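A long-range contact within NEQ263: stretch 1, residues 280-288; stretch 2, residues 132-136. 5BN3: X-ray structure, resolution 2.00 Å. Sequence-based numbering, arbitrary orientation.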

# COMPACT_ATOMS: atom_id res chain seq x y z
N LEU B 280 21.56 -13.37 -4.47
CA LEU B 280 20.11 -13.29 -4.43
C LEU B 280 19.50 -12.64 -5.66
O LEU B 280 20.13 -11.80 -6.32
CB LEU B 280 19.62 -12.59 -3.15
CG LEU B 280 20.06 -11.16 -2.85
CD1 LEU B 280 19.12 -10.14 -3.48
CD2 LEU B 280 20.12 -10.94 -1.34
N THR B 281 18.28 -13.04 -5.98
CA THR B 281 17.50 -12.41 -7.02
C THR B 281 16.67 -11.31 -6.37
O THR B 281 15.97 -11.57 -5.39
CB THR B 281 16.57 -13.42 -7.71
OG1 THR B 281 17.35 -14.46 -8.32
CG2 THR B 281 15.72 -12.74 -8.77
N MET B 282 16.76 -10.09 -6.89
CA MET B 282 15.90 -9.01 -6.43
C MET B 282 14.56 -9.16 -7.12
O MET B 282 14.46 -8.88 -8.32
CB MET B 282 16.51 -7.65 -6.79
CG MET B 282 17.90 -7.40 -6.22
SD MET B 282 18.55 -5.76 -6.63
CE MET B 282 19.05 -6.00 -8.34
N PRO B 283 13.52 -9.61 -6.38
CA PRO B 283 12.22 -9.99 -6.94
C PRO B 283 11.77 -9.19 -8.17
O PRO B 283 12.05 -9.64 -9.28
CB PRO B 283 11.28 -9.80 -5.74
CG PRO B 283 12.14 -10.21 -4.57
CD PRO B 283 13.53 -9.68 -4.91
N GLY B 284 11.13 -8.04 -8.01
CA GLY B 284 10.70 -7.25 -9.17
C GLY B 284 11.81 -6.34 -9.70
O GLY B 284 11.54 -5.23 -10.14
N ASN B 285 13.06 -6.83 -9.67
CA ASN B 285 14.22 -5.98 -9.91
C ASN B 285 14.16 -4.73 -9.02
O ASN B 285 14.47 -3.62 -9.45
CB ASN B 285 14.35 -5.60 -11.40
CG ASN B 285 15.69 -4.97 -11.73
OD1 ASN B 285 16.66 -5.12 -10.98
ND2 ASN B 285 15.75 -4.26 -12.85
N ASP B 286 13.75 -4.95 -7.78
CA ASP B 286 13.58 -3.88 -6.81
C ASP B 286 14.55 -4.08 -5.65
O ASP B 286 14.38 -4.98 -4.83
CB ASP B 286 12.13 -3.87 -6.30
CG ASP B 286 11.80 -2.64 -5.47
OD1 ASP B 286 12.73 -1.89 -5.10
OD2 ASP B 286 10.60 -2.44 -5.18
N ILE B 287 15.57 -3.22 -5.58
CA ILE B 287 16.59 -3.32 -4.55
C ILE B 287 16.05 -2.96 -3.17
O ILE B 287 16.68 -3.23 -2.15
CB ILE B 287 17.82 -2.44 -4.88
CG1 ILE B 287 19.07 -2.94 -4.14
CG2 ILE B 287 17.55 -0.98 -4.57
CD1 ILE B 287 20.37 -2.36 -4.67
N THR B 288 14.87 -2.34 -3.15
CA THR B 288 14.24 -1.95 -1.89
C THR B 288 13.33 -3.05 -1.34
O THR B 288 12.70 -2.88 -0.30
CB THR B 288 13.42 -0.65 -2.03
OG1 THR B 288 12.28 -0.89 -2.86
CG2 THR B 288 14.28 0.45 -2.63
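Stretch 2, residues 132-136: IFSPP

When two parallel strands end side by side, the backbone ladder fixes their register, and the side chains on each face of the sheet, together with the loop that follows, determine how much further the contact extends. The pairing of residues 132-136 with residues 280-288 of NEQ263 illustrates the principle on a small scale, burying 497 Å² between segments whose touching residues are at least 145 apart in sequence.

Ile132 to Ser134 are extended and run parallel to Leu280 and Thr281. Phe133 lies beside Leu280, with 5.3 Å between their CA atoms, and Ser134 lies beside Thr281, with 4.9 Å between theirs. In the staggered pattern typical of parallel strands, Leu280 uses both of its backbone polar groups: its N donates to Ile132 O at 3.0 Å, and its O accepts from Ser134 N, also at 3.0 Å. The next rung is shorter, Met282 N to Ser134 O at 2.7 Å, and carries the pairing one residue past the strand of stretch 1. The same Ser134 O receives a CA-H...O contact from Thr281 CA at 3.2 Å. Beyond this point Pro135 and Pro136 have no amide hydrogen to donate, and the contact continues through packing.

Phe133 covers the most surface. Its side chain shares a face of the sheet with that of Leu280, the next largest contributor, and the two meet at 3.7 Å between Phe133 CD1 and Leu280 CD1. Met282 reaches the base of the aromatic side chain, its SD 3.7 Å from Phe133 CB; the sulfur lies 5.2 Å from the centroid of the Phe133 ring in an oblique arrangement. Farther along the loop, Ile287 comes back to the ring edge, with its CD1 3.9 Å from Phe133 CD2. One aromatic residue thus gathers neighbours from both the strand and the loop of stretch 1.

Pro136, third in covered area, anchors the other end. Its CG lies 3.7 Å from Thr281 CG2 and 3.3 Å from Pro283 O, while its CD approaches Met282 O at 3.5 Å. Met282 O accepts a backbone hydrogen bond from Asn285 N at 2.8 Å, closing a turn that leaves Asn285 beside Pro135: Asn285 OD1 is 3.2 Å from Pro135 CG. The Met282 methyl completes this part of the contact, its CE 3.9 Å from Pro135 CD. Gly284, within the turn, makes no contact with the other stretch.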

# COMPACT_ATOMS: atom_id res chain seq x y z
N ILE B 132 25.98 -10.70 -4.27
CA ILE B 132 25.64 -10.35 -5.64
C ILE B 132 24.12 -10.20 -5.72
O ILE B 132 23.39 -11.14 -5.41
CB ILE B 132 26.12 -11.43 -6.64
CG1 ILE B 132 27.64 -11.59 -6.57
CG2 ILE B 132 25.70 -11.07 -8.06
CD1 ILE B 132 28.17 -12.75 -7.40
N PHE B 133 23.66 -9.02 -6.12
CA PHE B 133 22.23 -8.77 -6.31
C PHE B 133 21.94 -8.83 -7.80
O PHE B 133 22.63 -8.16 -8.58
CB PHE B 133 21.83 -7.38 -5.81
CG PHE B 133 21.90 -7.19 -4.32
CD1 PHE B 133 22.28 -8.23 -3.48
CD2 PHE B 133 21.57 -5.97 -3.75
CE1 PHE B 133 22.33 -8.05 -2.10
CE2 PHE B 133 21.63 -5.78 -2.38
CZ PHE B 133 22.01 -6.82 -1.55
N SER B 134 20.94 -9.59 -8.20
CA SER B 134 20.61 -9.68 -9.62
C SER B 134 19.11 -9.59 -9.90
O SER B 134 18.30 -10.13 -9.15
CB SER B 134 21.17 -10.97 -10.24
OG SER B 134 20.77 -11.10 -11.59
N PRO B 135 18.75 -8.89 -10.99
CA PRO B 135 17.40 -8.98 -11.54
C PRO B 135 17.18 -10.41 -12.02
O PRO B 135 18.17 -11.09 -12.33
CB PRO B 135 17.44 -8.04 -12.75
CG PRO B 135 18.59 -7.12 -12.49
CD PRO B 135 19.59 -7.93 -11.73
N PRO B 136 15.93 -10.88 -12.07
CA PRO B 136 15.68 -12.21 -12.63
C PRO B 136 16.22 -12.32 -14.05
O PRO B 136 16.09 -11.37 -14.82
CB PRO B 136 14.15 -12.30 -12.65
CG PRO B 136 13.72 -11.40 -11.54
CD PRO B 136 14.70 -10.26 -11.54